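PDB 6IX1: 2S Albumin protein from Dolichos, which probably binds small ligands, as related hemopexin-fold seed albumins do, although its exact role in the seed is not settled. Local coordinates for residues E180-L185 / Y191-F196; V16-C21 / A173-H178. All coordinates share one frame; numbering follows the deposited sequence. Where two conformers were deposited one is given.

Contact 1. Residues E180-L185 / Y191-F196; sequences EPEAYL and YVRIKF. With SO4 (sulfate ion), chain D.
Strands 182-185 and 191-195 run antiparallel as the arms of a beta hairpin, axes 4.6 Å apart, with Ala183-Ile194 and Leu185-Val192 as hydrogen-bonded pairs and Glu182-Lys195 and Tyr184-Arg193 as non-hydrogen-bonded ones. Phe196 N continues the pairing with Pro181 O (2.9 Å). Arg193 leaves with CG anti to its backbone N (chi1 178°) and bends at chi3, which lays its guanidinium alongside Tyr184, planes 7° apart. NH1 gives a hydrogen lying near the guanidinium plane to the syn side of Glu182 OE1, 29° out of the carboxylate plane, in a salt bridge of 2.8 Å. A sulfate, probably from the crystallisation liquor, is held by Tyr184 OH through O2 (2.7 Å) and by Tyr191 OH through O3 (3.0 Å), while O2 also lies over one guanidinium face. Lys195 rests its aliphatic chain on Pro181, CG to CG 3.5 Å, and its amine can still reach water. On the face opposite Glu182, Tyr184, Arg193 and Lys195 stand apolar Ala183, Leu185, Val192 and Ile194; Ala183 CB touches Ile194 CG1 and lies 3.9 Å from Phe196 CD1. Strand 204-211 pairs with 191-195, strand 173-176 with 182-187, and Phe122 of strand 120-123 packs against Ala183, Leu185 and Phe196.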
loop_
_atom_site.group_PDB
_atom_site.type_symbol
_atom_site.label_atom_id
_atom_site.label_comp_id
_atom_site.label_asym_id
_atom_site.label_seq_id
_atom_site.Cartn_x
_atom_site.Cartn_y
_atom_site.Cartn_z
ATOM N N GLU A 180 11.365 5.359 9.659
ATOM C CA GLU A 180 11.481 6.338 8.567
ATOM C C GLU A 180 12.926 6.406 8.151
ATOM O O GLU A 180 13.782 6.222 9.001
ATOM C CB GLU A 180 10.997 7.702 9.023
ATOM C CG GLU A 180 9.496 7.745 9.269
ATOM C CD GLU A 180 9.051 9.177 9.511
ATOM O OE1 GLU A 180 9.761 9.890 10.205
ATOM O OE2 GLU A 180 7.999 9.538 9.081
ATOM N N PRO A 181 13.257 6.696 6.858
ATOM C CA PRO A 181 12.331 6.829 5.733
ATOM C C PRO A 181 12.367 5.572 4.870
ATOM O O PRO A 181 12.690 5.567 3.677
ATOM C CB PRO A 181 12.994 7.953 4.973
ATOM C CG PRO A 181 14.465 7.677 5.118
ATOM C CD PRO A 181 14.639 6.986 6.454
ATOM N N GLU A 182 12.066 4.449 5.497
ATOM C CA GLU A 182 12.066 3.159 4.792
ATOM C C GLU A 182 10.660 2.858 4.239
ATOM O O GLU A 182 9.642 3.305 4.756
ATOM C CB GLU A 182 12.600 2.027 5.643
ATOM C CG GLU A 182 13.991 2.281 6.100
ATOM C CD GLU A 182 14.699 1.191 6.877
ATOM O OE1 GLU A 182 14.097 0.160 7.190
ATOM O OE2 GLU A 182 15.896 1.457 7.199
ATOM N N ALA A 183 10.652 2.019 3.227
ATOM C CA ALA A 183 9.422 1.525 2.618
ATOM C C ALA A 183 9.644 0.137 2.086
ATOM O O ALA A 183 10.774 -0.192 1.735
ATOM C CB ALA A 183 8.953 2.429 1.521
ATOM N N TYR A 184 8.571 -0.636 1.985
ATOM C CA TYR A 184 8.615 -2.000 1.446
ATOM C C TYR A 184 7.835 -1.990 0.129
ATOM O O TYR A 184 6.710 -1.510 0.092
ATOM C CB TYR A 184 7.964 -2.981 2.408
ATOM C CG TYR A 184 8.739 -3.195 3.639
ATOM C CD1 TYR A 184 8.571 -2.385 4.737
ATOM C CD2 TYR A 184 9.697 -4.190 3.717
ATOM C CE1 TYR A 184 9.371 -2.548 5.862
ATOM C CE2 TYR A 184 10.491 -4.354 4.834
ATOM C CZ TYR A 184 10.280 -3.582 5.958
ATOM O OH TYR A 184 11.050 -3.700 7.082
ATOM N N LEU A 185 8.471 -2.549 -0.906
ATOM C CA LEU A 185 7.832 -2.632 -2.253
ATOM C C LEU A 185 7.715 -4.148 -2.544
ATOM O O LEU A 185 8.648 -4.912 -2.344
ATOM C CB LEU A 185 8.718 -1.987 -3.337
ATOM C CG LEU A 185 9.237 -0.588 -3.024
ATOM C CD1 LEU A 185 10.048 -0.131 -4.232
ATOM C CD2 LEU A 185 8.075 0.390 -2.808
ATOM N N TYR A 191 10.038 -8.977 -2.897
ATOM C CA TYR A 191 9.997 -7.648 -2.293
ATOM C C TYR A 191 11.382 -7.044 -2.150
ATOM O O TYR A 191 12.390 -7.735 -2.263
ATOM C CB TYR A 191 9.318 -7.637 -0.919
ATOM C CG TYR A 191 10.153 -8.016 0.288
ATOM C CD1 TYR A 191 10.658 -9.280 0.429
ATOM C CD2 TYR A 191 10.538 -7.055 1.175
ATOM C CE1 TYR A 191 11.428 -9.623 1.529
ATOM C CE2 TYR A 191 11.272 -7.350 2.309
ATOM C CZ TYR A 191 11.690 -8.659 2.471
ATOM O OH TYR A 191 12.374 -9.101 3.572
ATOM N N VAL A 192 11.408 -5.776 -1.879
ATOM C CA VAL A 192 12.614 -5.071 -1.467
ATOM C C VAL A 192 12.275 -3.971 -0.472
ATOM O O VAL A 192 11.169 -3.464 -0.475
ATOM C CB VAL A 192 13.350 -4.481 -2.689
ATOM C CG1 VAL A 192 12.599 -3.310 -3.308
ATOM C CG2 VAL A 192 14.799 -4.162 -2.395
ATOM N N ARG A 193 13.277 -3.681 0.359
ATOM C CA ARG A 193 13.173 -2.602 1.311
ATOM C C ARG A 193 14.042 -1.477 0.778
ATOM O O ARG A 193 15.183 -1.709 0.407
ATOM C CB ARG A 193 13.599 -3.040 2.686
ATOM C CG ARG A 193 13.567 -1.928 3.727
ATOM C CD ARG A 193 13.646 -2.415 5.129
ATOM N NE ARG A 193 14.832 -3.212 5.363
ATOM C CZ ARG A 193 15.601 -3.226 6.475
ATOM N NH1 ARG A 193 15.467 -2.289 7.403
ATOM N NH2 ARG A 193 16.519 -4.172 6.633
ATOM N N ILE A 194 13.455 -0.271 0.761
ATOM C CA ILE A 194 14.204 0.912 0.304
ATOM C C ILE A 194 14.220 1.937 1.432
ATOM O O ILE A 194 13.357 2.005 2.244
ATOM C CB ILE A 194 13.596 1.494 -0.998
ATOM C CG1 ILE A 194 12.222 2.102 -0.753
ATOM C CG2 ILE A 194 13.632 0.459 -2.103
ATOM C CD1 ILE A 194 11.760 2.924 -1.977
ATOM N N LYS A 195 15.207 2.815 1.332
ATOM C CA LYS A 195 15.274 4.101 2.034
ATOM C C LYS A 195 15.007 5.137 0.935
ATOM O O LYS A 195 15.780 5.244 0.032
ATOM C CB LYS A 195 16.629 4.334 2.683
ATOM C CG LYS A 195 16.783 5.563 3.511
ATOM C CD LYS A 195 18.150 5.602 4.178
ATOM C CE LYS A 195 18.229 6.751 5.162
ATOM N NZ LYS A 195 19.602 7.180 5.495
ATOM N N PHE A 196 13.910 5.851 1.043
ATOM C CA PHE A 196 13.504 6.783 -0.004
ATOM C C PHE A 196 13.775 8.199 0.423
ATOM O O PHE A 196 13.742 8.520 1.608
ATOM C CB PHE A 196 12.066 6.567 -0.484
ATOM C CG PHE A 196 10.977 6.889 0.505
ATOM C CD1 PHE A 196 10.595 5.979 1.498
ATOM C CD2 PHE A 196 10.382 8.109 0.532
ATOM C CE1 PHE A 196 9.632 6.295 2.455
ATOM C CE2 PHE A 196 9.408 8.403 1.440
ATOM C CZ PHE A 196 9.060 7.530 2.443
HETATM S S SO4 D . 13.157 -6.741 6.106
HETATM O O1 SO4 D . 14.044 -7.598 6.813
HETATM O O2 SO4 D . 12.963 -5.597 6.929
HETATM O O3 SO4 D . 11.945 -7.352 5.912
HETATM O O4 SO4 D . 13.660 -6.348 4.820
#

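Contact 2. Residues V16-C21 / A173-H178; sequences VYFFEC and ASFASH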
loop_
_atom_site.group_PDB
_atom_site.type_symbol
_atom_site.label_atom_id
_atom_site.label_comp_id
_atom_site.label_asym_id
_atom_site.label_seq_id
_atom_site.Cartn_x
_atom_site.Cartn_y
_atom_site.Cartn_z
ATOM N N VAL A 16 1.341 -3.688 10.391
ATOM C CA VAL A 16 1.048 -3.530 8.960
ATOM C C VAL A 16 -0.171 -4.417 8.642
ATOM O O VAL A 16 -0.361 -5.501 9.216
ATOM C CB VAL A 16 2.252 -3.867 8.049
ATOM C CG1 VAL A 16 2.750 -5.326 8.229
ATOM C CG2 VAL A 16 1.915 -3.632 6.579
ATOM N N TYR A 17 -1.023 -3.887 7.771
ATOM C CA TYR A 17 -2.120 -4.655 7.194
ATOM C C TYR A 17 -1.754 -5.090 5.777
ATOM O O TYR A 17 -1.330 -4.249 4.978
ATOM C CB TYR A 17 -3.393 -3.805 7.145
ATOM C CG TYR A 17 -3.999 -3.458 8.483
ATOM C CD1 TYR A 17 -3.557 -2.354 9.149
ATOM C CD2 TYR A 17 -4.961 -4.242 9.115
ATOM C CE1 TYR A 17 -4.041 -1.983 10.387
ATOM C CE2 TYR A 17 -5.478 -3.865 10.349
ATOM C CZ TYR A 17 -4.983 -2.745 11.017
ATOM O OH TYR A 17 -5.414 -2.339 12.254
ATOM N N PHE A 18 -1.886 -6.363 5.498
ATOM C CA PHE A 18 -1.668 -6.946 4.177
ATOM C C PHE A 18 -2.967 -7.520 3.658
ATOM O O PHE A 18 -3.575 -8.321 4.364
ATOM C CB PHE A 18 -0.635 -8.068 4.163
ATOM C CG PHE A 18 0.781 -7.694 4.498
ATOM C CD1 PHE A 18 1.401 -6.685 3.866
ATOM C CD2 PHE A 18 1.532 -8.407 5.402
ATOM C CE1 PHE A 18 2.712 -6.367 4.118
ATOM C CE2 PHE A 18 2.856 -8.146 5.616
ATOM C CZ PHE A 18 3.456 -7.101 4.973
ATOM N N PHE A 19 -3.322 -7.123 2.432
ATOM C CA PHE A 19 -4.533 -7.643 1.758
ATOM C C PHE A 19 -4.153 -8.605 0.646
ATOM O O PHE A 19 -3.217 -8.345 -0.137
ATOM C CB PHE A 19 -5.360 -6.463 1.193
ATOM C CG PHE A 19 -5.786 -5.567 2.319
ATOM C CD1 PHE A 19 -6.918 -5.828 3.044
ATOM C CD2 PHE A 19 -5.001 -4.521 2.683
ATOM C CE1 PHE A 19 -7.245 -5.055 4.148
ATOM C CE2 PHE A 19 -5.340 -3.746 3.784
ATOM C CZ PHE A 19 -6.456 -4.025 4.503
ATOM N N GLU A 20 -4.849 -9.742 0.616
ATOM C CA GLU A 20 -4.630 -10.849 -0.326
ATOM C C GLU A 20 -6.020 -11.284 -0.772
ATOM O O GLU A 20 -6.752 -11.921 -0.011
ATOM C CB GLU A 20 -3.832 -11.956 0.330
ATOM C CG GLU A 20 -2.632 -11.417 1.069
ATOM C CD GLU A 20 -2.459 -11.991 2.474
ATOM O OE1 GLU A 20 -1.648 -12.609 2.451
ATOM O OE2 GLU A 20 -3.258 -11.802 3.499
ATOM N N CYS A 21 -6.381 -10.873 -1.975
ATOM C CA CYS A 21 -7.704 -11.126 -2.524
ATOM C C CYS A 21 -8.708 -10.499 -1.557
ATOM O O CYS A 21 -8.631 -9.324 -1.235
ATOM C CB CYS A 21 -7.949 -12.592 -2.863
ATOM S SG CYS A 21 -6.705 -13.133 -4.024
ATOM N N ALA A 173 2.310 -3.899 -4.457
ATOM C CA ALA A 173 1.853 -3.450 -3.133
ATOM C C ALA A 173 3.025 -2.751 -2.464
ATOM O O ALA A 173 4.196 -3.015 -2.844
ATOM C CB ALA A 173 1.361 -4.618 -2.261
ATOM N N SER A 174 2.762 -1.932 -1.472
ATOM C CA SER A 174 3.847 -1.223 -0.784
ATOM C C SER A 174 3.283 -0.651 0.505
ATOM O O SER A 174 2.123 -0.361 0.560
ATOM C CB SER A 174 4.417 -0.085 -1.679
ATOM O OG SER A 174 3.368 0.782 -2.186
ATOM N N PHE A 175 4.183 -0.417 1.419
ATOM C CA PHE A 175 3.814 0.417 2.577
ATOM C C PHE A 175 5.048 1.113 3.141
ATOM O O PHE A 175 6.180 0.629 3.044
ATOM C CB PHE A 175 3.105 -0.426 3.666
ATOM C CG PHE A 175 3.961 -1.363 4.446
ATOM C CD1 PHE A 175 4.310 -2.586 3.916
ATOM C CD2 PHE A 175 4.376 -1.036 5.728
ATOM C CE1 PHE A 175 5.087 -3.478 4.660
ATOM C CE2 PHE A 175 5.181 -1.916 6.447
ATOM C CZ PHE A 175 5.556 -3.103 5.918
ATOM N N ALA A 176 4.809 2.242 3.759
ATOM C CA ALA A 176 5.866 2.941 4.445
ATOM C C ALA A 176 6.139 2.269 5.800
ATOM O O ALA A 176 5.201 1.892 6.499
ATOM C CB ALA A 176 5.389 4.340 4.751
ATOM N N SER A 177 7.402 2.137 6.129
ATOM C CA SER A 177 7.756 1.564 7.446
ATOM C C SER A 177 7.544 2.548 8.577
ATOM O O SER A 177 7.556 3.761 8.343
ATOM C CB SER A 177 9.214 1.154 7.415
ATOM O OG SER A 177 9.576 0.527 8.586
ATOM N N HIS A 178 7.380 2.021 9.774
ATOM C CA HIS A 178 7.498 2.870 10.966
ATOM C C HIS A 178 8.912 3.396 11.168
ATOM O O HIS A 178 9.087 4.355 11.890
ATOM C CB HIS A 178 7.036 2.051 12.197
ATOM C CG HIS A 178 5.543 1.872 12.210
ATOM N ND1 HIS A 178 4.909 0.841 11.582
ATOM C CD2 HIS A 178 4.567 2.633 12.774
ATOM C CE1 HIS A 178 3.610 0.942 11.792
ATOM N NE2 HIS A 178 3.380 2.018 12.494
#
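Val16 sets its CG2 methyl squarely over the ring of Phe175, 3.5 Å from the ring centroid and 1° off the normal, a nearly ideal CH-pi contact in which the methyl lies about equally far from all six ring carbons. That branch stands anti to the backbone N of Val16, while CG1, at chi1 60°, covers part of one face of Phe18 instead, an economical use of a beta-branched residue, with one methyl for each ring. Phe18 closes the triangle: its CE1 meets CE1 of Phe175 at 3.8 Å, with the ring planes 75° apart and the centroids 5.8 Å apart. Phe175 projects from strand 173-176 toward strand 15-20, and its long flat side chain bridges backbones whose nearest CA atoms, those of Val16 and Phe175, are 8.0 Å apart.

The next shell fixes these groups. Tyr184 stacks on the other face of Phe175; Ala7 of strand 6-9, with only a methyl to place, touches both phenylalanines, and Trp216 meets Phe18 edge to face. Backbone bonds of Val16 to Val27 and of Phe18 to Val25 hold strand 15-20 in its sheet. On the opposite side of strand 173-176, Ser174 OG bonds to Ser120 OG and Ala121 O, and farther along His178 reaches Tyr29 OH and Ser10 O.

No hydrogen bond crosses between 16-21 and 173-178. Their touching side chains therefore meet through dispersion and shape alone, over a small buried patch near the centre of the molecule, while polar bonds such as those of His178 join the first and last blades at its margin.

How the contacts relate
From the N terminus, strand 15-20 of the first sheet is reached early, and its partner 173-178 comes only after two further sheets. Contact 2 thus closes a loop of about 150 residues and joins the last blade of the four-bladed hemopexin propeller to the first. Contact 1 opens just afterwards and closes a tight hairpin loop within that last blade. The two follow in series, neither nested nor crossed. They join directly because strand 173-176 is the sheet neighbour of strand 182-187: Tyr184 N probably bonds to Phe175 O, and Ser177 N to Glu182 O. One contact is interblade, the other intrablade.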